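Rho GTPase activating protein 15 (Homo sapiens, PDB 3BYI) switches Rho-type GTPases such as RAC1 to their inactive GDP-bound state by stimulating GTP hydrolysis, acting through the all-helical RhoGAP domain present in this chain. Local coordinates at residues Phe108-Lys121 against Met193-Ser205. Residues are numbered along the deposited sequence; the frame is centred on the assembly and turned at random.
Sequences FPYSFFEQFVEAIK and MVYQNQIAELMLS
Reciprocal knobs-into-holes packing between two helices of the RhoGAP domain joins Ile120 and Ile199, each the knob in a hole of the other's helix. The axes of helix 110-120 and the 193-205 part of helix 189-205 approach to 9.8 Å and cross at 72°, which probably limits the interlock to a few residues. Ile120 settles among Tyr195, Gln198, Ile199 and Leu202. Its CG1 lies between the backbone N and the carbonyl carbon (chi1 51°), and CD1 beyond it comes 3.7 Å from Ile199 CG1 and also meets Gln198 CB, while the CG2 branch runs past Leu202 CD2. Ile199 returns the fit among Phe113, Phe116, Val117 and Ile120, its CD1 3.9 Å from Phe116 CB. The other branch, CG2, slides past Phe108, meeting its CE2, whose neighbour CZ touches Met203 CE; both Phe108 and Met203 also touch Met147 of helix 141-159.

At the outer end Tyr195 lies across Val117. Val117 CG1 stands over one ring face, 3.6 Å from the Tyr195 centroid in a CH-pi contact, whereas Phe113 CZ meets the ring edge near CD2. Extended Lys121 brings NZ to Tyr195 OH, a weak 3.0 Å hydrogen bond. An alanine in place of Tyr195 would probably uncover Val117 and leave the Lys121 ammonium without this hydroxyl. Cohesion therefore rests chiefly on interlocked hydrocarbon, with the weak polar link confined to the solvent-facing margin.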
ATOM      1  N   PHE A 108      -7.783  -3.524  -1.173  1.00 43.06           N
ATOM      2  CA  PHE A 108      -9.164  -3.717  -0.774  1.00 43.74           C
ATOM      3  C   PHE A 108      -9.913  -4.166  -2.019  1.00 44.29           C
ATOM      4  O   PHE A 108     -10.129  -3.332  -2.933  1.00 45.68           O
ATOM      5  CB  PHE A 108      -9.750  -2.385  -0.276  1.00 42.17           C
ATOM      6  CG  PHE A 108      -9.258  -1.976   1.078  1.00 41.81           C
ATOM      7  CD1 PHE A 108      -7.953  -1.505   1.255  1.00 41.23           C
ATOM      8  CD2 PHE A 108     -10.090  -2.052   2.170  1.00 41.75           C
ATOM      9  CE1 PHE A 108      -7.496  -1.127   2.496  1.00 39.03           C
ATOM     10  CE2 PHE A 108      -9.637  -1.692   3.419  1.00 41.52           C
ATOM     11  CZ  PHE A 108      -8.346  -1.215   3.587  1.00 45.19           C
ATOM     12  N   PRO A 109     -10.302  -5.460  -2.093  1.00 43.24           N
ATOM     13  CA  PRO A 109     -10.929  -5.868  -3.330  1.00 45.11           C
ATOM     14  C   PRO A 109     -12.223  -5.106  -3.624  1.00 47.29           C
ATOM     15  O   PRO A 109     -13.004  -4.779  -2.722  1.00 47.22           O
ATOM     16  CB  PRO A 109     -11.186  -7.377  -3.128  1.00 44.52           C
ATOM     17  CG  PRO A 109     -10.236  -7.778  -1.993  1.00 43.23           C
ATOM     18  CD  PRO A 109     -10.229  -6.577  -1.127  1.00 42.33           C
ATOM     19  N   TYR A 110     -12.409  -4.831  -4.905  1.00 50.08           N
ATOM     20  CA  TYR A 110     -13.630  -4.247  -5.436  1.00 53.49           C
ATOM     21  C   TYR A 110     -14.894  -4.989  -4.942  1.00 50.36           C
ATOM     22  O   TYR A 110     -15.906  -4.355  -4.629  1.00 51.69           O
ATOM     23  CB  TYR A 110     -13.619  -4.319  -6.985  1.00 57.74           C
ATOM     24  CG  TYR A 110     -12.507  -3.605  -7.761  1.00 58.08           C
ATOM     25  CD1 TYR A 110     -12.340  -2.226  -7.672  1.00 62.10           C
ATOM     26  CD2 TYR A 110     -11.676  -4.322  -8.657  1.00 63.42           C
ATOM     27  CE1 TYR A 110     -11.349  -1.561  -8.410  1.00 68.09           C
ATOM     28  CE2 TYR A 110     -10.677  -3.671  -9.420  1.00 62.64           C
ATOM     29  CZ  TYR A 110     -10.516  -2.284  -9.283  1.00 69.62           C
ATOM     30  OH  TYR A 110      -9.513  -1.624  -9.999  1.00 66.06           O
ATOM     31  N   SER A 111     -14.859  -6.326  -4.911  1.00 47.81           N
ATOM     32  CA  SER A 111     -16.032  -7.084  -4.411  1.00 46.97           C
ATOM     33  C   SER A 111     -16.375  -6.726  -2.950  1.00 49.55           C
ATOM     34  O   SER A 111     -17.538  -6.770  -2.560  1.00 54.09           O
ATOM     35  CB  SER A 111     -15.850  -8.588  -4.574  1.00 45.77           C
ATOM     36  OG  SER A 111     -14.694  -9.081  -3.940  1.00 48.41           O
ATOM     37  N   PHE A 112     -15.378  -6.320  -2.160  1.00 48.65           N
ATOM     38  CA  PHE A 112     -15.612  -5.928  -0.780  1.00 46.87           C
ATOM     39  C   PHE A 112     -16.022  -4.462  -0.567  1.00 46.42           C
ATOM     40  O   PHE A 112     -16.538  -4.111   0.493  1.00 46.84           O
ATOM     41  CB  PHE A 112     -14.369  -6.214   0.053  1.00 46.78           C
ATOM     42  CG  PHE A 112     -14.190  -7.654   0.401  1.00 46.56           C
ATOM     43  CD1 PHE A 112     -13.877  -8.593  -0.579  1.00 53.95           C
ATOM     44  CD2 PHE A 112     -14.295  -8.073   1.722  1.00 50.14           C
ATOM     45  CE1 PHE A 112     -13.694  -9.940  -0.245  1.00 47.74           C
ATOM     46  CE2 PHE A 112     -14.132  -9.403   2.060  1.00 48.26           C
ATOM     47  CZ  PHE A 112     -13.827 -10.341   1.081  1.00 44.46           C
ATOM     48  N   PHE A 113     -15.806  -3.601  -1.551  1.00 48.91           N
ATOM     49  CA  PHE A 113     -15.971  -2.155  -1.326  1.00 50.60           C
ATOM     50  C   PHE A 113     -17.359  -1.756  -0.764  1.00 49.58           C
ATOM     51  O   PHE A 113     -17.441  -1.002   0.229  1.00 49.81           O
ATOM     52  CB  PHE A 113     -15.642  -1.368  -2.609  1.00 52.84           C
ATOM     53  CG  PHE A 113     -15.749   0.117  -2.436  1.00 50.38           C
ATOM     54  CD1 PHE A 113     -14.905   0.783  -1.560  1.00 54.05           C
ATOM     55  CD2 PHE A 113     -16.726   0.848  -3.107  1.00 51.48           C
ATOM     56  CE1 PHE A 113     -15.021   2.166  -1.361  1.00 58.70           C
ATOM     57  CE2 PHE A 113     -16.839   2.215  -2.920  1.00 49.77           C
ATOM     58  CZ  PHE A 113     -16.000   2.874  -2.037  1.00 55.23           C
ATOM     59  N   GLU A 114     -18.434  -2.276  -1.363  1.00 48.30           N
ATOM     60  CA  GLU A 114     -19.786  -1.990  -0.870  1.00 48.45           C
ATOM     61  C   GLU A 114     -19.941  -2.395   0.598  1.00 48.84           C
ATOM     62  O   GLU A 114     -20.559  -1.669   1.378  1.00 48.80           O
ATOM     63  CB  GLU A 114     -20.866  -2.650  -1.736  1.00 46.59           C
ATOM     64  N   GLN A 115     -19.348  -3.532   0.976  1.00 50.57           N
ATOM     65  CA  GLN A 115     -19.432  -4.040   2.348  1.00 51.04           C
ATOM     66  C   GLN A 115     -18.680  -3.177   3.336  1.00 48.37           C
ATOM     67  O   GLN A 115     -19.163  -3.007   4.450  1.00 50.16           O
ATOM     68  CB  GLN A 115     -18.941  -5.501   2.463  1.00 52.09           C
ATOM     69  CG  GLN A 115     -19.974  -6.621   2.088  1.00 53.80           C
ATOM     70  CD  GLN A 115     -19.349  -8.065   2.086  1.00 63.97           C
ATOM     71  OE1 GLN A 115     -19.447  -8.777   3.098  1.00 67.67           O
ATOM     72  NE2 GLN A 115     -18.703  -8.481   0.965  1.00 55.05           N
ATOM     73  N   PHE A 116     -17.485  -2.695   2.949  1.00 48.78           N
ATOM     74  CA  PHE A 116     -16.634  -1.780   3.782  1.00 45.80           C
ATOM     75  C   PHE A 116     -17.272  -0.406   3.960  1.00 44.98           C
ATOM     76  O   PHE A 116     -17.198   0.183   5.047  1.00 40.44           O
ATOM     77  CB  PHE A 116     -15.222  -1.569   3.178  1.00 45.05           C
ATOM     78  CG  PHE A 116     -14.207  -2.671   3.510  1.00 45.07           C
ATOM     79  CD1 PHE A 116     -13.794  -3.571   2.547  1.00 42.89           C
ATOM     80  CD2 PHE A 116     -13.679  -2.791   4.788  1.00 49.96           C
ATOM     81  CE1 PHE A 116     -12.868  -4.589   2.851  1.00 48.00           C
ATOM     82  CE2 PHE A 116     -12.749  -3.780   5.095  1.00 45.45           C
ATOM     83  CZ  PHE A 116     -12.345  -4.689   4.128  1.00 45.11           C
ATOM     84  N   VAL A 117     -17.871   0.108   2.886  1.00 47.17           N
ATOM     85  CA  VAL A 117     -18.663   1.354   2.959  1.00 48.84           C
ATOM     86  C   VAL A 117     -19.832   1.231   3.931  1.00 49.00           C
ATOM     87  O   VAL A 117     -20.034   2.130   4.744  1.00 50.34           O
ATOM     88  CB  VAL A 117     -19.227   1.790   1.575  1.00 50.67           C
ATOM     89  CG1 VAL A 117     -20.225   2.953   1.731  1.00 49.65           C
ATOM     90  CG2 VAL A 117     -18.109   2.178   0.645  1.00 45.30           C
ATOM     91  N   GLU A 118     -20.616   0.151   3.823  1.00 47.64           N
ATOM     92  CA  GLU A 118     -21.698  -0.129   4.783  1.00 50.85           C
ATOM     93  C   GLU A 118     -21.151  -0.158   6.204  1.00 49.69           C
ATOM     94  O   GLU A 118     -21.810   0.316   7.150  1.00 48.36           O
ATOM     95  CB  GLU A 118     -22.360  -1.493   4.524  1.00 50.24           C
ATOM     96  CG  GLU A 118     -23.320  -1.554   3.354  1.00 59.80           C
ATOM     97  CD  GLU A 118     -24.045  -2.915   3.244  1.00 63.09           C
ATOM     98  OE1 GLU A 118     -23.821  -3.792   4.116  1.00 76.83           O
ATOM     99  OE2 GLU A 118     -24.846  -3.101   2.288  1.00 79.25           O
ATOM    100  N   ALA A 119     -19.964  -0.760   6.345  1.00 48.45           N
ATOM    101  CA  ALA A 119     -19.307  -0.894   7.644  1.00 48.65           C
ATOM    102  C   ALA A 119     -18.992   0.444   8.280  1.00 48.77           C
ATOM    103  O   ALA A 119     -19.336   0.637   9.444  1.00 48.17           O
ATOM    104  CB  ALA A 119     -18.036  -1.754   7.556  1.00 47.10           C
ATOM    105  N   ILE A 120     -18.347   1.370   7.562  1.00 50.97           N
ATOM    106  CA  ILE A 120     -18.032   2.671   8.202  1.00 53.82           C
ATOM    107  C   ILE A 120     -19.241   3.588   8.363  1.00 52.73           C
ATOM    108  O   ILE A 120     -19.175   4.534   9.150  1.00 53.41           O
ATOM    109  CB  ILE A 120     -16.898   3.511   7.543  1.00 52.44           C
ATOM    110  CG1 ILE A 120     -17.130   3.669   6.034  1.00 53.65           C
ATOM    111  CG2 ILE A 120     -15.559   2.951   7.958  1.00 49.52           C
ATOM    112  CD1 ILE A 120     -16.396   4.846   5.453  1.00 62.67           C
ATOM    113  N   LYS A 121     -20.324   3.317   7.633  1.00 50.80           N
ATOM    114  CA  LYS A 121     -21.545   4.114   7.774  1.00 52.05           C
ATOM    115  C   LYS A 121     -22.295   3.816   9.077  1.00 54.73           C
ATOM    116  O   LYS A 121     -23.222   4.560   9.429  1.00 56.45           O
ATOM    117  CB  LYS A 121     -22.485   3.917   6.580  1.00 49.33           C
ATOM    118  CG  LYS A 121     -22.099   4.650   5.317  1.00 50.96           C
ATOM    119  CD  LYS A 121     -23.149   4.387   4.246  1.00 54.91           C
ATOM    120  CE  LYS A 121     -22.789   4.981   2.897  1.00 60.21           C
ATOM    121  NZ  LYS A 121     -23.541   4.326   1.739  1.00 71.71           N
ATOM    122  N   MET A 193     -14.495   9.352  -2.361  1.00 44.55           N
ATOM    123  CA  MET A 193     -13.236   9.794  -1.778  1.00 46.24           C
ATOM    124  C   MET A 193     -13.310   9.887  -0.233  1.00 41.36           C
ATOM    125  O   MET A 193     -12.402   9.478   0.480  1.00 40.64           O
ATOM    126  CB  MET A 193     -12.802  11.123  -2.404  1.00 47.81           C
ATOM    127  CG  MET A 193     -12.312  10.976  -3.865  1.00 57.17           C
ATOM    128  SD  MET A 193     -11.867  12.534  -4.694  1.00 67.05           S
ATOM    129  CE  MET A 193     -13.444  13.261  -5.100  1.00 66.79           C
ATOM    130  N   VAL A 194     -14.402  10.401   0.293  1.00 41.81           N
ATOM    131  CA  VAL A 194     -14.603  10.382   1.744  1.00 42.41           C
ATOM    132  C   VAL A 194     -14.711   8.953   2.276  1.00 42.24           C
ATOM    133  O   VAL A 194     -14.170   8.640   3.329  1.00 42.77           O
ATOM    134  CB  VAL A 194     -15.833  11.212   2.164  1.00 44.07           C
ATOM    135  CG1 VAL A 194     -15.965  11.310   3.709  1.00 36.60           C
ATOM    136  CG2 VAL A 194     -15.690  12.629   1.574  1.00 49.72           C
ATOM    137  N   TYR A 195     -15.433   8.097   1.568  1.00 42.51           N
ATOM    138  CA  TYR A 195     -15.626   6.720   2.002  1.00 43.02           C
ATOM    139  C   TYR A 195     -14.286   6.031   2.211  1.00 44.87           C
ATOM    140  O   TYR A 195     -14.049   5.405   3.238  1.00 45.31           O
ATOM    141  CB  TYR A 195     -16.378   5.917   0.973  1.00 42.77           C
ATOM    142  CG  TYR A 195     -17.865   6.130   0.880  1.00 44.22           C
ATOM    143  CD1 TYR A 195     -18.575   6.860   1.828  1.00 41.35           C
ATOM    144  CD2 TYR A 195     -18.573   5.533  -0.161  1.00 39.56           C
ATOM    145  CE1 TYR A 195     -19.958   7.019   1.713  1.00 42.75           C
ATOM    146  CE2 TYR A 195     -19.938   5.689  -0.285  1.00 40.30           C
ATOM    147  CZ  TYR A 195     -20.635   6.418   0.649  1.00 44.42           C
ATOM    148  OH  TYR A 195     -21.998   6.530   0.491  1.00 42.43           O
ATOM    149  N   GLN A 196     -13.423   6.114   1.215  1.00 44.19           N
ATOM    150  CA  GLN A 196     -12.187   5.398   1.275  1.00 43.35           C
ATOM    151  C   GLN A 196     -11.199   5.959   2.298  1.00 43.98           C
ATOM    152  O   GLN A 196     -10.517   5.194   2.981  1.00 43.61           O
ATOM    153  CB  GLN A 196     -11.562   5.318  -0.099  1.00 46.27           C
ATOM    154  CG  GLN A 196     -11.062   6.602  -0.671  1.00 44.39           C
ATOM    155  CD  GLN A 196     -10.711   6.421  -2.128  1.00 50.09           C
ATOM    156  OE1 GLN A 196     -10.741   5.304  -2.636  1.00 53.83           O
ATOM    157  NE2 GLN A 196     -10.369   7.502  -2.805  1.00 42.12           N
ATOM    158  N   ASN A 197     -11.131   7.280   2.426  1.00 43.05           N
ATOM    159  CA  ASN A 197     -10.299   7.896   3.447  1.00 42.79           C
ATOM    160  C   ASN A 197     -10.785   7.564   4.875  1.00 42.76           C
ATOM    161  O   ASN A 197      -9.982   7.347   5.784  1.00 40.54           O
ATOM    162  CB  ASN A 197     -10.286   9.405   3.255  1.00 43.42           C
ATOM    163  CG  ASN A 197      -9.548   9.797   2.000  1.00 48.20           C
ATOM    164  OD1 ASN A 197      -9.211   8.939   1.208  1.00 42.73           O
ATOM    165  ND2 ASN A 197      -9.305  11.085   1.807  1.00 35.99           N
ATOM    166  N   GLN A 198     -12.098   7.515   5.062  1.00 42.91           N
ATOM    167  CA  GLN A 198     -12.643   7.145   6.349  1.00 41.86           C
ATOM    168  C   GLN A 198     -12.348   5.700   6.688  1.00 40.56           C
ATOM    169  O   GLN A 198     -12.088   5.392   7.847  1.00 41.60           O
ATOM    170  CB  GLN A 198     -14.144   7.403   6.421  1.00 39.92           C
ATOM    171  CG  GLN A 198     -14.505   8.883   6.608  1.00 39.74           C
ATOM    172  CD  GLN A 198     -13.805   9.509   7.775  1.00 48.17           C
ATOM    173  OE1 GLN A 198     -12.874  10.316   7.605  1.00 44.11           O
ATOM    174  NE2 GLN A 198     -14.227   9.121   8.984  1.00 36.30           N
ATOM    175  N   ILE A 199     -12.399   4.811   5.695  1.00 41.26           N
ATOM    176  CA  ILE A 199     -12.086   3.397   5.916  1.00 40.08           C
ATOM    177  C   ILE A 199     -10.620   3.257   6.277  1.00 43.75           C
ATOM    178  O   ILE A 199     -10.259   2.532   7.208  1.00 43.29           O
ATOM    179  CB  ILE A 199     -12.374   2.495   4.678  1.00 38.25           C
ATOM    180  CG1 ILE A 199     -13.886   2.410   4.389  1.00 40.83           C
ATOM    181  CG2 ILE A 199     -11.829   1.095   4.921  1.00 39.76           C
ATOM    182  CD1 ILE A 199     -14.235   2.174   2.948  1.00 42.83           C
ATOM    183  N   ALA A 200      -9.753   3.952   5.532  1.00 42.70           N
ATOM    184  CA  ALA A 200      -8.323   3.896   5.854  1.00 41.57           C
ATOM    185  C   ALA A 200      -8.030   4.458   7.247  1.00 40.34           C
ATOM    186  O   ALA A 200      -7.246   3.881   7.978  1.00 42.17           O
ATOM    187  CB  ALA A 200      -7.465   4.574   4.782  1.00 34.91           C
ATOM    188  N   GLU A 201      -8.642   5.585   7.608  1.00 40.88           N
ATOM    189  CA  GLU A 201      -8.490   6.153   8.944  1.00 40.79           C
ATOM    190  C   GLU A 201      -8.900   5.174  10.054  1.00 42.74           C
ATOM    191  O   GLU A 201      -8.214   5.063  11.083  1.00 44.99           O
ATOM    192  CB  GLU A 201      -9.309   7.444   9.076  1.00 40.82           C
ATOM    193  CG  GLU A 201      -8.693   8.623   8.407  1.00 44.83           C
ATOM    194  CD  GLU A 201      -9.322   9.947   8.784  1.00 44.53           C
ATOM    195  OE1 GLU A 201      -9.719  10.132   9.946  1.00 44.20           O
ATOM    196  OE2 GLU A 201      -9.408  10.812   7.893  1.00 43.81           O
ATOM    197  N   LEU A 202     -10.015   4.466   9.862  1.00 41.88           N
ATOM    198  CA  LEU A 202     -10.476   3.520  10.891  1.00 40.95           C
ATOM    199  C   LEU A 202      -9.530   2.326  11.031  1.00 42.92           C
ATOM    200  O   LEU A 202      -9.274   1.850  12.166  1.00 40.18           O
ATOM    201  CB  LEU A 202     -11.872   2.984  10.596  1.00 41.35           C
ATOM    202  CG  LEU A 202     -12.505   2.123  11.703  1.00 43.51           C
ATOM    203  CD1 LEU A 202     -12.743   2.956  13.005  1.00 47.23           C
ATOM    204  CD2 LEU A 202     -13.769   1.541  11.190  1.00 40.48           C
ATOM    205  N   MET A 203      -9.023   1.831   9.897  1.00 41.09           N
ATOM    206  CA  MET A 203      -8.111   0.701   9.933  1.00 45.08           C
ATOM    207  C   MET A 203      -6.817   1.076  10.652  1.00 44.82           C
ATOM    208  O   MET A 203      -6.167   0.251  11.298  1.00 44.92           O
ATOM    209  CB  MET A 203      -7.764   0.202   8.530  1.00 48.18           C
ATOM    210  CG  MET A 203      -8.951  -0.181   7.657  1.00 57.89           C
ATOM    211  SD  MET A 203      -9.519  -1.845   7.873  1.00 67.49           S
ATOM    212  CE  MET A 203      -8.093  -2.739   7.302  1.00 63.12           C
ATOM    213  N   LEU A 204      -6.453   2.345  10.540  1.00 46.22           N
ATOM    214  CA  LEU A 204      -5.271   2.879  11.203  1.00 45.98           C
ATOM    215  C   LEU A 204      -5.528   3.163  12.692  1.00 44.88           C
ATOM    216  O   LEU A 204      -4.819   2.646  13.561  1.00 44.01           O
ATOM    217  CB  LEU A 204      -4.882   4.170  10.515  1.00 48.95           C
ATOM    218  CG  LEU A 204      -3.542   4.819  10.796  1.00 54.20           C
ATOM    219  CD1 LEU A 204      -2.386   3.788  10.920  1.00 55.29           C
ATOM    220  CD2 LEU A 204      -3.323   5.794   9.630  1.00 49.50           C
ATOM    221  N   SER A 205      -6.543   3.972  12.977  1.00 42.29           N
ATOM    222  CA  SER A 205      -6.785   4.405  14.348  1.00 41.99           C
ATOM    223  C   SER A 205      -7.305   3.270  15.263  1.00 42.95           C
ATOM    224  O   SER A 205      -7.152   3.340  16.463  1.00 42.33           O
ATOM    225  CB  SER A 205      -7.727   5.620  14.378  1.00 38.96           C
ATOM    226  OG  SER A 205      -9.014   5.270  13.906  1.00 51.71           O
TER